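Local coordinates for protein ArsR family transcriptional regulator (Comamonas testosteroni, PDB 6UVU) that acts as an Sb(III)-responsive transcriptional repressor, probably binding operator DNA as a dimer through a winged helix-turn-helix domain of the ArsR type, at residues Asp22-Ser26 with Ala27-Glu31; Val33-Phe36 with Lys37-Asn41; Val66-Lys69 with Pro70-Ser74; Arg106-Glu109 with Leu110-Leu114. All blocks are in the same frame, centred on the assembly; numbering follows the deposited sequence.

Interaction 1 (Asp22-Ser26 with Ala27-Glu31)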
ATOM      1  N   ASP B  22       9.057 -14.028 -12.073  1.00 41.58           N
ATOM      2  CA  ASP B  22       7.971 -14.088 -13.042  1.00 39.53           C
ATOM      3  C   ASP B  22       6.818 -13.179 -12.630  1.00 31.41           C
ATOM      4  O   ASP B  22       6.619 -12.872 -11.444  1.00 28.52           O
ATOM      5  CB  ASP B  22       7.453 -15.515 -13.182  1.00 40.74           C
ATOM      6  CG  ASP B  22       8.488 -16.436 -13.724  1.00 44.17           C
ATOM      7  OD1 ASP B  22       9.055 -16.106 -14.792  1.00 43.68           O
ATOM      8  OD2 ASP B  22       8.751 -17.467 -13.067  1.00 48.88           O
ATOM      9  N   LEU B  23       6.044 -12.768 -13.635  1.00 28.68           N
ATOM     10  CA  LEU B  23       4.828 -12.007 -13.416  1.00 28.43           C
ATOM     11  C   LEU B  23       4.008 -12.598 -12.274  1.00 28.50           C
ATOM     12  O   LEU B  23       3.748 -13.805 -12.231  1.00 26.65           O
ATOM     13  CB  LEU B  23       4.006 -11.969 -14.704  1.00 27.33           C
ATOM     14  CG  LEU B  23       2.778 -11.065 -14.643  1.00 29.59           C
ATOM     15  CD1 LEU B  23       3.200  -9.615 -14.437  1.00 28.82           C
ATOM     16  CD2 LEU B  23       1.924 -11.235 -15.910  1.00 28.19           C
ATOM     17  N   ILE B  24       3.644 -11.740 -11.321  1.00 28.64           N
ATOM     18  CA  ILE B  24       2.879 -12.185 -10.167  1.00 31.41           C
ATOM     19  C   ILE B  24       1.572 -12.812 -10.643  1.00 29.73           C
ATOM     20  O   ILE B  24       0.903 -12.292 -11.546  1.00 30.30           O
ATOM     21  CB  ILE B  24       2.651 -11.008  -9.205  1.00 33.47           C
ATOM     22  CG1 ILE B  24       1.890 -11.457  -7.970  1.00 39.31           C
ATOM     23  CG2 ILE B  24       1.890  -9.881  -9.869  1.00 34.28           C
ATOM     24  CD1 ILE B  24       1.402 -10.289  -7.162  1.00 43.59           C
ATOM     25  N   THR B  25       1.233 -13.964 -10.073  1.00 29.44           N
ATOM     26  CA  THR B  25       0.005 -14.648 -10.455  1.00 30.82           C
ATOM     27  C   THR B  25      -1.168 -14.082  -9.661  1.00 32.03           C
ATOM     28  O   THR B  25      -0.992 -13.409  -8.644  1.00 26.65           O
ATOM     29  CB  THR B  25       0.127 -16.161 -10.220  1.00 32.47           C
ATOM     30  OG1 THR B  25       0.020 -16.454  -8.824  1.00 31.38           O
ATOM     31  CG2 THR B  25       1.477 -16.673 -10.705  1.00 32.22           C
ATOM     32  N   SER B  26      -2.384 -14.361 -10.137  1.00 37.69           N
ATOM     33  CA  SER B  26      -3.563 -13.954  -9.378  1.00 39.62           C
ATOM     34  C   SER B  26      -3.600 -14.613  -8.002  1.00 37.70           C
ATOM     35  O   SER B  26      -4.196 -14.063  -7.070  1.00 38.47           O
ATOM     36  CB  SER B  26      -4.836 -14.275 -10.161  1.00 41.19           C
ATOM     37  OG  SER B  26      -5.027 -13.348 -11.216  1.00 43.68           O
ATOM     38  N   ALA B  27      -2.956 -15.771  -7.848  1.00 40.36           N
ATOM     39  CA  ALA B  27      -2.896 -16.425  -6.544  1.00 42.14           C
ATOM     40  C   ALA B  27      -2.006 -15.654  -5.580  1.00 40.46           C
ATOM     41  O   ALA B  27      -2.398 -15.381  -4.440  1.00 46.39           O
ATOM     42  CB  ALA B  27      -2.401 -17.865  -6.695  1.00 42.13           C
ATOM     43  N   GLU B  28      -0.790 -15.303  -6.010  1.00 39.98           N
ATOM     44  CA  GLU B  28       0.082 -14.498  -5.156  1.00 41.16           C
ATOM     45  C   GLU B  28      -0.464 -13.087  -4.969  1.00 39.26           C
ATOM     46  O   GLU B  28      -0.256 -12.474  -3.919  1.00 41.39           O
ATOM     47  CB  GLU B  28       1.490 -14.425  -5.745  1.00 43.19           C
ATOM     48  CG  GLU B  28       2.001 -15.707  -6.364  1.00 46.49           C
ATOM     49  CD  GLU B  28       3.264 -15.474  -7.162  1.00 45.06           C
ATOM     50  OE1 GLU B  28       3.168 -15.192  -8.373  1.00 50.92           O
ATOM     51  OE2 GLU B  28       4.356 -15.544  -6.575  1.00 49.25           O
ATOM     52  N   ALA B  29      -1.147 -12.548  -5.979  1.00 38.43           N
ATOM     53  CA  ALA B  29      -1.721 -11.215  -5.851  1.00 44.54           C
ATOM     54  C   ALA B  29      -2.780 -11.155  -4.764  1.00 47.61           C
ATOM     55  O   ALA B  29      -2.933 -10.109  -4.129  1.00 50.16           O
ATOM     56  CB  ALA B  29      -2.313 -10.757  -7.186  1.00 41.06           C
ATOM     57  N   GLY B  30      -3.487 -12.262  -4.520  1.00 52.89           N
ATOM     58  CA  GLY B  30      -4.564 -12.247  -3.544  1.00 48.70           C
ATOM     59  C   GLY B  30      -4.101 -11.867  -2.152  1.00 46.29           C
ATOM     60  O   GLY B  30      -4.727 -11.040  -1.485  1.00 51.06           O
ATOM     61  N   GLU B  31      -2.991 -12.446  -1.697  1.00 43.79           N
ATOM     62  CA  GLU B  31      -2.568 -12.192  -0.325  1.00 44.14           C
ATOM     63  C   GLU B  31      -2.078 -10.762  -0.144  1.00 40.73           C
ATOM     64  O   GLU B  31      -2.306 -10.152   0.911  1.00 38.21           O
ATOM     65  CB  GLU B  31      -1.483 -13.178   0.101  1.00 51.37           C
ATOM     66  CG  GLU B  31      -1.265 -13.192   1.613  1.00 56.52           C
ATOM     67  CD  GLU B  31      -2.568 -13.383   2.381  1.00 64.12           C
ATOM     68  OE1 GLU B  31      -2.832 -12.600   3.326  1.00 70.15           O
ATOM     69  OE2 GLU B  31      -3.336 -14.310   2.028  1.00 70.47           O
TER
HETATM   70  O   HOH W   1       5.190 -15.474 -10.784  1.00 40.55           O

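Interaction 2 (Val33-Phe36 with Lys37-Asn41)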
ATOM      1  N   VAL B  33      -2.959  -8.141  -2.072  1.00 24.73           N
ATOM      2  CA  VAL B  33      -4.101  -7.251  -2.273  1.00 25.36           C
ATOM      3  C   VAL B  33      -4.848  -7.035  -0.960  1.00 24.28           C
ATOM      4  O   VAL B  33      -5.314  -5.925  -0.662  1.00 21.73           O
ATOM      5  CB  VAL B  33      -5.021  -7.823  -3.374  1.00 26.66           C
ATOM      6  CG1 VAL B  33      -6.409  -7.248  -3.285  1.00 24.72           C
ATOM      7  CG2 VAL B  33      -4.430  -7.545  -4.761  1.00 28.72           C
ATOM      8  N   VAL B  34      -4.965  -8.090  -0.151  1.00 23.60           N
ATOM      9  CA  VAL B  34      -5.613  -7.963   1.153  1.00 23.75           C
ATOM     10  C   VAL B  34      -4.838  -6.998   2.048  1.00 22.17           C
ATOM     11  O   VAL B  34      -5.433  -6.185   2.769  1.00 18.74           O
ATOM     12  CB  VAL B  34      -5.783  -9.356   1.798  1.00 26.28           C
ATOM     13  CG1 VAL B  34      -6.345  -9.250   3.207  1.00 25.99           C
ATOM     14  CG2 VAL B  34      -6.692 -10.232   0.933  1.00 27.85           C
ATOM     15  N   LEU B  35      -3.505  -7.050   2.000  1.00 22.48           N
ATOM     16  CA  LEU B  35      -2.695  -6.070   2.729  1.00 22.73           C
ATOM     17  C   LEU B  35      -3.077  -4.642   2.337  1.00 20.82           C
ATOM     18  O   LEU B  35      -3.366  -3.806   3.203  1.00 15.31           O
ATOM     19  CB  LEU B  35      -1.207  -6.336   2.475  1.00 27.04           C
ATOM     20  CG  LEU B  35      -0.173  -5.274   2.876  1.00 30.81           C
ATOM     21  CD1 LEU B  35      -0.234  -4.978   4.370  1.00 34.85           C
ATOM     22  CD2 LEU B  35       1.216  -5.721   2.479  1.00 33.07           C
ATOM     23  N   PHE B  36      -3.135  -4.357   1.025  1.00 19.66           N
ATOM     24  CA  PHE B  36      -3.434  -3.000   0.580  1.00 19.37           C
ATOM     25  C   PHE B  36      -4.866  -2.585   0.921  1.00 20.79           C
ATOM     26  O   PHE B  36      -5.113  -1.410   1.230  1.00 17.94           O
ATOM     27  CB  PHE B  36      -3.183  -2.879  -0.923  1.00 20.68           C
ATOM     28  CG  PHE B  36      -1.726  -2.854  -1.297  1.00 22.43           C
ATOM     29  CD1 PHE B  36      -0.923  -1.797  -0.910  1.00 23.84           C
ATOM     30  CD2 PHE B  36      -1.168  -3.875  -2.058  1.00 24.22           C
ATOM     31  CE1 PHE B  36       0.409  -1.759  -1.266  1.00 25.59           C
ATOM     32  CE2 PHE B  36       0.179  -3.845  -2.419  1.00 26.95           C
ATOM     33  CZ  PHE B  36       0.967  -2.783  -2.023  1.00 24.75           C
ATOM     34  N   LYS B  37      -5.838  -3.521   0.839  1.00 21.23           N
ATOM     35  CA  LYS B  37      -7.214  -3.191   1.215  1.00 23.31           C
ATOM     36  C   LYS B  37      -7.300  -2.738   2.671  1.00 22.39           C
ATOM     37  O   LYS B  37      -7.972  -1.751   2.986  1.00 22.62           O
ATOM     38  CB  LYS B  37      -8.152  -4.382   0.981  1.00 25.37           C
ATOM     39  CG  LYS B  37      -8.533  -4.643  -0.477  1.00 28.20           C
ATOM     40  CD  LYS B  37      -9.543  -5.789  -0.588  1.00 33.43           C
ATOM     41  CE  LYS B  37      -9.702  -6.270  -2.041  1.00 38.48           C
ATOM     42  NZ  LYS B  37     -10.583  -7.477  -2.104  1.00 40.52           N
ATOM     43  N   VAL B  38      -6.624  -3.448   3.573  1.00 19.68           N
ATOM     44  CA  VAL B  38      -6.608  -3.040   4.976  1.00 19.81           C
ATOM     45  C   VAL B  38      -6.032  -1.628   5.124  1.00 20.01           C
ATOM     46  O   VAL B  38      -6.588  -0.780   5.834  1.00 21.11           O
ATOM     47  CB  VAL B  38      -5.829  -4.070   5.811  1.00 20.48           C
ATOM     48  CG1 VAL B  38      -5.559  -3.524   7.196  1.00 22.18           C
ATOM     49  CG2 VAL B  38      -6.600  -5.370   5.890  1.00 21.13           C
ATOM     50  N   LEU B  39      -4.929  -1.339   4.437  1.00 18.84           N
ATOM     51  CA  LEU B  39      -4.328  -0.018   4.554  1.00 19.11           C
ATOM     52  C   LEU B  39      -5.041   1.067   3.750  1.00 20.18           C
ATOM     53  O   LEU B  39      -4.805   2.257   4.009  1.00 21.00           O
ATOM     54  CB  LEU B  39      -2.871  -0.089   4.118  1.00 20.47           C
ATOM     55  CG  LEU B  39      -2.002  -0.875   5.086  1.00 20.64           C
ATOM     56  CD1 LEU B  39      -0.782  -1.300   4.352  1.00 21.40           C
ATOM     57  CD2 LEU B  39      -1.659  -0.013   6.308  1.00 21.12           C
ATOM     58  N   ALA B  40      -5.898   0.704   2.790  1.00 19.74           N
ATOM     59  CA  ALA B  40      -6.485   1.701   1.893  1.00 19.57           C
ATOM     60  C   ALA B  40      -7.693   2.398   2.501  1.00 19.21           C
ATOM     61  O   ALA B  40      -8.767   2.426   1.879  1.00 20.20           O
ATOM     62  CB  ALA B  40      -6.886   1.049   0.564  1.00 18.81           C
ATOM     63  N   ASN B  41      -7.531   2.958   3.701  1.00 19.83           N
ATOM     64  CA  ASN B  41      -8.570   3.741   4.362  1.00 21.03           C
ATOM     65  C   ASN B  41      -7.925   4.777   5.276  1.00 21.97           C
ATOM     66  O   ASN B  41      -7.090   4.441   6.118  1.00 21.22           O
ATOM     67  CB  ASN B  41      -9.517   2.853   5.170  1.00 22.00           C
ATOM     68  CG  ASN B  41     -10.564   3.649   5.933  1.00 23.64           C
ATOM     69  OD1 ASN B  41     -10.364   4.009   7.090  1.00 25.43           O
ATOM     70  ND2 ASN B  41     -11.693   3.915   5.286  1.00 23.08           N
TER

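Interaction 3 (Val66-Lys69 with Pro70-Ser74)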
ATOM      1  N   VAL B  66      -6.424  10.544  17.649  1.00 26.72           N
ATOM      2  CA  VAL B  66      -7.016  10.899  16.363  1.00 29.39           C
ATOM      3  C   VAL B  66      -8.255  11.737  16.650  1.00 33.39           C
ATOM      4  O   VAL B  66      -8.580  12.000  17.814  1.00 36.59           O
ATOM      5  CB  VAL B  66      -7.342   9.644  15.535  1.00 29.30           C
ATOM      6  CG1 VAL B  66      -6.075   8.838  15.290  1.00 30.38           C
ATOM      7  CG2 VAL B  66      -8.384   8.772  16.248  1.00 29.25           C
ATOM      8  N   GLY B  67      -8.964  12.175  15.624  1.00 36.39           N
ATOM      9  CA  GLY B  67     -10.088  13.036  15.952  1.00 42.10           C
ATOM     10  C   GLY B  67     -11.424  12.346  16.150  1.00 42.34           C
ATOM     11  O   GLY B  67     -12.416  12.794  15.566  1.00 52.12           O
ATOM     12  N   MET B  68     -11.502  11.286  16.963  1.00 41.26           N
ATOM     13  CA  MET B  68     -12.649  10.383  16.872  1.00 37.96           C
ATOM     14  C   MET B  68     -13.208  10.002  18.241  1.00 36.63           C
ATOM     15  O   MET B  68     -12.570  10.183  19.280  1.00 35.87           O
ATOM     16  CB  MET B  68     -12.279   9.115  16.099  1.00 38.31           C
ATOM     17  CG  MET B  68     -11.831   9.378  14.678  1.00 40.88           C
ATOM     18  SD  MET B  68     -11.225   7.887  13.880  1.00 46.86           S
ATOM     19  CE  MET B  68     -12.653   6.813  14.044  1.00 48.05           C
ATOM     20  N   LYS B  69     -14.436   9.458  18.218  1.00 38.99           N
ATOM     21  CA  LYS B  69     -15.166   9.033  19.406  1.00 45.19           C
ATOM     22  C   LYS B  69     -14.751   7.620  19.802  1.00 42.06           C
ATOM     23  O   LYS B  69     -14.545   6.770  18.933  1.00 40.35           O
ATOM     24  CB  LYS B  69     -16.668   9.069  19.148  1.00 51.32           C
ATOM     25  CG  LYS B  69     -17.196  10.445  18.810  1.00 56.40           C
ATOM     26  CD  LYS B  69     -18.420  10.371  17.907  1.00 59.31           C
ATOM     27  CE  LYS B  69     -18.911  11.771  17.582  1.00 64.78           C
ATOM     28  NZ  LYS B  69     -19.045  12.598  18.823  1.00 63.78           N
ATOM     29  N   PRO B  70     -14.643   7.334  21.101  1.00 41.65           N
ATOM     30  CA  PRO B  70     -14.167   6.002  21.509  1.00 43.35           C
ATOM     31  C   PRO B  70     -14.977   4.860  20.924  1.00 41.96           C
ATOM     32  O   PRO B  70     -14.402   3.827  20.563  1.00 38.50           O
ATOM     33  CB  PRO B  70     -14.275   6.044  23.040  1.00 44.03           C
ATOM     34  CG  PRO B  70     -14.240   7.494  23.380  1.00 46.96           C
ATOM     35  CD  PRO B  70     -14.951   8.187  22.258  1.00 45.19           C
ATOM     36  N   GLN B  71     -16.295   5.020  20.797  1.00 45.96           N
ATOM     37  CA  GLN B  71     -17.122   3.889  20.377  1.00 49.84           C
ATOM     38  C   GLN B  71     -16.843   3.495  18.930  1.00 47.80           C
ATOM     39  O   GLN B  71     -16.749   2.302  18.614  1.00 42.49           O
ATOM     40  CB  GLN B  71     -18.604   4.207  20.579  1.00 53.27           C
ATOM     41  CG  GLN B  71     -19.226   3.461  21.756  1.00 56.79           C
ATOM     42  CD  GLN B  71     -18.948   1.957  21.715  1.00 56.44           C
ATOM     43  OE1 GLN B  71     -19.121   1.308  20.681  1.00 57.11           O
ATOM     44  NE2 GLN B  71     -18.509   1.402  22.844  1.00 51.45           N
ATOM     45  N   ALA B  72     -16.707   4.485  18.042  1.00 43.23           N
ATOM     46  CA  ALA B  72     -16.330   4.198  16.664  1.00 40.47           C
ATOM     47  C   ALA B  72     -14.921   3.619  16.583  1.00 38.75           C
ATOM     48  O   ALA B  72     -14.672   2.680  15.817  1.00 38.38           O
ATOM     49  CB  ALA B  72     -16.434   5.472  15.826  1.00 39.17           C
ATOM     50  N   VAL B  73     -13.977   4.183  17.347  1.00 35.56           N
ATOM     51  CA  VAL B  73     -12.610   3.658  17.353  1.00 34.44           C
ATOM     52  C   VAL B  73     -12.606   2.228  17.872  1.00 34.60           C
ATOM     53  O   VAL B  73     -11.920   1.348  17.330  1.00 31.90           O
ATOM     54  CB  VAL B  73     -11.679   4.559  18.192  1.00 34.54           C
ATOM     55  CG1 VAL B  73     -10.346   3.861  18.446  1.00 33.82           C
ATOM     56  CG2 VAL B  73     -11.440   5.893  17.504  1.00 37.83           C
ATOM     57  N   SER B  74     -13.382   1.977  18.930  1.00 34.33           N
ATOM     58  CA  SER B  74     -13.428   0.643  19.513  1.00 32.52           C
ATOM     59  C   SER B  74     -13.851  -0.376  18.474  1.00 32.28           C
ATOM     60  O   SER B  74     -13.215  -1.422  18.311  1.00 29.90           O
ATOM     61  CB  SER B  74     -14.383   0.612  20.709  1.00 33.83           C
ATOM     62  OG  SER B  74     -14.567  -0.722  21.166  1.00 33.54           O
TER

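Interaction 4 (Arg106-Glu109 with Leu110-Leu114)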
ATOM      1  N   ARG B 106       5.616  -2.860   7.869  1.00 22.64           N
ATOM      2  CA  ARG B 106       6.554  -2.369   6.861  1.00 22.67           C
ATOM      3  C   ARG B 106       5.860  -1.496   5.819  1.00 20.13           C
ATOM      4  O   ARG B 106       6.448  -0.516   5.330  1.00 18.05           O
ATOM      5  CB  ARG B 106       7.256  -3.530   6.157  1.00 26.43           C
ATOM      6  CG  ARG B 106       7.525  -4.757   6.991  1.00 28.98           C
ATOM      7  CD  ARG B 106       8.916  -5.286   6.748  1.00 31.38           C
ATOM      8  NE  ARG B 106       9.213  -5.547   5.339  1.00 32.34           N
ATOM      9  CZ  ARG B 106       9.480  -6.757   4.843  1.00 39.26           C
ATOM     10  NH1 ARG B 106       9.481  -7.822   5.639  1.00 40.46           N
ATOM     11  NH2 ARG B 106       9.749  -6.914   3.548  1.00 40.71           N
ATOM     12  N   MET B 107       4.617  -1.827   5.466  1.00 20.77           N
ATOM     13  CA  MET B 107       3.901  -1.057   4.450  1.00 21.72           C
ATOM     14  C   MET B 107       3.489   0.305   4.987  1.00 22.09           C
ATOM     15  O   MET B 107       3.581   1.315   4.273  1.00 20.42           O
ATOM     16  CB  MET B 107       2.685  -1.844   3.941  1.00 22.83           C
ATOM     17  CG  MET B 107       2.090  -1.308   2.609  1.00 25.63           C
ATOM     18  SD  MET B 107       3.218  -1.235   1.174  1.00 28.89           S
ATOM     19  CE  MET B 107       3.292  -2.973   0.725  1.00 28.02           C
ATOM     20  N   LEU B 108       3.046   0.359   6.250  1.00 20.54           N
ATOM     21  CA  LEU B 108       2.837   1.644   6.911  1.00 22.14           C
ATOM     22  C   LEU B 108       4.129   2.454   6.971  1.00 20.16           C
ATOM     23  O   LEU B 108       4.122   3.648   6.676  1.00 20.53           O
ATOM     24  CB  LEU B 108       2.265   1.434   8.319  1.00 21.31           C
ATOM     25  CG  LEU B 108       2.397   2.555   9.354  1.00 21.71           C
ATOM     26  CD1 LEU B 108       1.495   3.725   9.030  1.00 21.75           C
ATOM     27  CD2 LEU B 108       2.098   2.048  10.790  1.00 22.87           C
ATOM     28  N   GLU B 109       5.251   1.824   7.335  1.00 21.03           N
ATOM     29  CA  GLU B 109       6.520   2.547   7.415  1.00 23.30           C
ATOM     30  C   GLU B 109       6.924   3.106   6.056  1.00 22.59           C
ATOM     31  O   GLU B 109       7.456   4.221   5.967  1.00 21.16           O
ATOM     32  CB  GLU B 109       7.626   1.637   7.956  1.00 25.09           C
ATOM     33  CG  GLU B 109       7.512   1.282   9.446  1.00 29.16           C
ATOM     34  CD  GLU B 109       8.617   0.323   9.879  1.00 33.18           C
ATOM     35  OE1 GLU B 109       9.463  -0.034   9.018  1.00 34.30           O
ATOM     36  OE2 GLU B 109       8.655  -0.065  11.070  1.00 38.83           O
ATOM     37  N   LEU B 110       6.714   2.334   4.988  1.00 20.57           N
ATOM     38  CA  LEU B 110       7.010   2.838   3.648  1.00 20.52           C
ATOM     39  C   LEU B 110       6.151   4.050   3.330  1.00 21.01           C
ATOM     40  O   LEU B 110       6.649   5.078   2.852  1.00 21.28           O
ATOM     41  CB  LEU B 110       6.800   1.748   2.598  1.00 19.84           C
ATOM     42  CG  LEU B 110       7.029   2.228   1.156  1.00 20.45           C
ATOM     43  CD1 LEU B 110       8.457   2.758   0.978  1.00 19.65           C
ATOM     44  CD2 LEU B 110       6.730   1.106   0.161  1.00 20.02           C
ATOM     45  N   GLY B 111       4.860   3.956   3.622  1.00 18.93           N
ATOM     46  CA  GLY B 111       3.998   5.112   3.493  1.00 20.29           C
ATOM     47  C   GLY B 111       4.521   6.320   4.242  1.00 20.85           C
ATOM     48  O   GLY B 111       4.471   7.440   3.733  1.00 19.46           O
ATOM     49  N   LEU B 112       5.032   6.111   5.464  1.00 20.21           N
ATOM     50  CA  LEU B 112       5.541   7.225   6.259  1.00 21.86           C
ATOM     51  C   LEU B 112       6.772   7.845   5.609  1.00 22.08           C
ATOM     52  O   LEU B 112       6.904   9.073   5.570  1.00 22.53           O
ATOM     53  CB  LEU B 112       5.846   6.767   7.700  1.00 21.76           C
ATOM     54  CG  LEU B 112       4.644   6.260   8.520  1.00 21.85           C
ATOM     55  CD1 LEU B 112       5.084   5.601   9.843  1.00 24.88           C
ATOM     56  CD2 LEU B 112       3.630   7.369   8.793  1.00 22.25           C
ATOM     57  N   CYS B 113       7.677   7.014   5.084  1.00 23.30           N
ATOM     58  CA  CYS B 113       8.858   7.540   4.406  1.00 24.99           C
ATOM     59  C   CYS B 113       8.473   8.336   3.164  1.00 23.39           C
ATOM     60  O   CYS B 113       9.093   9.359   2.876  1.00 23.55           O
ATOM     61  CB  CYS B 113       9.818   6.407   4.049  1.00 28.40           C
ATOM     62  SG  CYS B 113      10.405   5.459   5.486  1.00 40.71           S
ATOM     63  N   LEU B 114       7.434   7.902   2.436  1.00 20.75           N
ATOM     64  CA  LEU B 114       7.000   8.618   1.235  1.00 23.61           C
ATOM     65  C   LEU B 114       6.375   9.966   1.582  1.00 24.15           C
ATOM     66  O   LEU B 114       6.542  10.942   0.842  1.00 26.21           O
ATOM     67  CB  LEU B 114       6.017   7.763   0.430  1.00 23.41           C
ATOM     68  CG  LEU B 114       6.541   6.441  -0.161  1.00 27.23           C
ATOM     69  CD1 LEU B 114       5.428   5.628  -0.801  1.00 28.67           C
ATOM     70  CD2 LEU B 114       7.647   6.675  -1.187  1.00 26.89           C
TER

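Interaction 1 (Asp22-Ser26 with Ala27-Glu31)
Thr25 and Glu28 form a capping box at the start of helix 26-39, with Thr25 as the N-cap residue. The hydroxyl of Thr25 stands between its backbone N and carbonyl carbon (chi1 76°), which turns OG1 back over the first turn of the helix. There it accepts a nearly straight bond from Glu28 N at 3.1 Å and a weak, strongly bent one from Ala27 N. Glu28 answers in the reverse direction: its carboxylate folds back along the chain, and OE1 takes the amide hydrogen of Thr25 N at 2.9 Å, on the anti side and 19° out of the carboxylate plane. The two residues thus close a ring of reciprocal side-chain to backbone bonds, and Ala29 N adds a 2.8 Å bond to Thr25 O.

The tight side of the turn is apolar. Ile24 CD1 lies 3.5 Å from Ala29 CA and 3.7 Å from Ala29 CB, while Ile24 CG1 passes Glu28 CB as the two side chains run in opposite directions. Ile115 of the second subunit packs on both Ile24 and Glu28, and the backbone N and O of Ile24 bond to His49 and Arg46 of that subunit, so the cap is built into the dimer interface. Toward Ser26 and Ala27 the turn is exposed, and the closing bond from Gly30 N to Ser26 O is weak.

Beyond the box, Glu28 OE2 forms a salt bridge with Arg21, leaving OE1 to the cap; a water lies 2.6 Å from Leu23 O and 3.2 Å from Glu28 OE1, within bonding distance of both.

Interaction 2 (Val33-Phe36 with Lys37-Asn41)
The last turns of helix 26-39, which runs along the dimer interface, bring Val33 and Leu35 against residues one turn further on. Leu35 and Leu39 lie side by side and point the same way, their CD1 methyls 3.7 Å apart. Leu35 reaches this position with CG swung away from its backbone N (chi1 167°), whereas in Leu39 CG is anti to the carbonyl carbon (chi1 -69°); these different first torsions set the two branches alongside each other. On another face, Lys37 extends its aliphatic chain back across Val33, and Lys37 CE comes to 3.7 Å from Val33 CG1.

Successive i to i+4 bonds hold the backbone: Lys37 N to Val33 O at 2.9 Å, Val38 N to Val34 O at 3.1 Å and Leu39 N to Leu35 O at 3.2 Å. In this winged helix-turn-helix protein the buried face of the segment, formed by Leu35, Phe36 and Leu39, packs on helix 102-121 and on the second subunit, where Phe36 and Leu39 meet Leu39 and Phe36 of that subunit. Leu39 also packs on Leu45 and Leu48 of helix 42-54.

The helix ends at Ala40, the centre of an inverse gamma turn in which Asn41 N bonds weakly to Leu39 O. Ala40 N makes a short but badly angled, weak bond to Phe36 O at 2.7 Å. The chain then turns at once into helix 42-54, where Asn41 OD1 caps Arg44 N, while the Arg44 side chain reaches back to the carbonyl oxygens of Lys37 and Val38.

Interaction 3 (Val66-Lys69 with Pro70-Ser74)
This is a local, mainly apolar contact in the tight connection between helices 59-65 and 70-82, where Met68 crosses Val73 on the inner side of the turn. Val73 CG2 is the atom that does the touching. It sits 3.6 Å from Met68 CB. The methionine chain, extended through chi2, then bends at chi3 (57°) and brings its methyl back over the valine, with Met68 CE 3.8 Å from Val73 CG2. Val66 CG2 approaches Val73 CG2 more loosely, at 4.4 Å. The valine thereby fills the angle between the helices, with Val59 and Ala63 of helix 59-65 and Leu47 of helix 42-54 packed around it.

Lys69 is the N-cap residue, and its carbonyl starts the helix: Val73 N donates to Lys69 O at 3.1 Å in a nearly straight bond (172°). Pro70 follows in the first helical position, where its lack of an amide hydrogen costs no helical bond. Before the cap, Gly67 centres an inverse gamma turn, with a weak bond from Met68 N to Val66 O. Residues 66-69 are the turn of the helix-turn-helix and 70-74 open its second helix, probably the DNA-recognition helix, as in other ArsR-family repressors.

Interaction 4 (Arg106-Glu109 with Leu110-Leu114)
Different first torsions bring Leu108 and Leu112 together: Leu108 turns CG away from its backbone N (chi1 160°), while Leu112 holds CG beside its own (chi1 -63°). The two side chains meet at an angle on one face of helix 102-121, the C-terminal helix of this winged helix-turn-helix protein, with Leu108 CD1 4.1 Å from Leu112 CG. Leu112 CG also sits 3.2 Å from Leu108 O, so the leucine branch leans over the carbonyl to which its own amide bonds. Both leucines are buried against helix 42-54, where His49 touches each of them.

A second apolar face is made by Met107 and Leu110, more loosely, with Met107 SD 4.3 Å from Leu110 CD2. Gly111, without a side chain, lies between these faces, and Gly111 N donates to Met107 O at 3.0 Å. The polar ends of the Arg106 and Glu109 side chains reach the second subunit: Arg106 forms a salt bridge with Glu117 of that subunit, and Glu109 OE2 accepts from the backbone N of its Lys15. Cys113 N donates to Glu109 O at 2.9 Å, while Cys113 SG lies 3.2 Å from that same oxygen.

The four contacts follow one another along the chain without overlap. Interactions 1 and 2 both lie on helix 26-39, at its start and end, with centres 15 Å apart. Interaction 4, on helix 102-121, touches interaction 2: Met107 CG packs on Leu39 CD1 at 3.4 Å, and Met107 CE on Phe36 CZ at 3.6 Å. These three contacts belong to the dimerisation part of the fold, each with seven or eight residues near the second subunit. Interaction 3, in the helix-turn-helix, reaches that subunit through Val66 alone; its centre is 20 Å from that of interaction 2 and 35 Å from that of interaction 1, consistent with a DNA-reading unit carried by a helical dimer core.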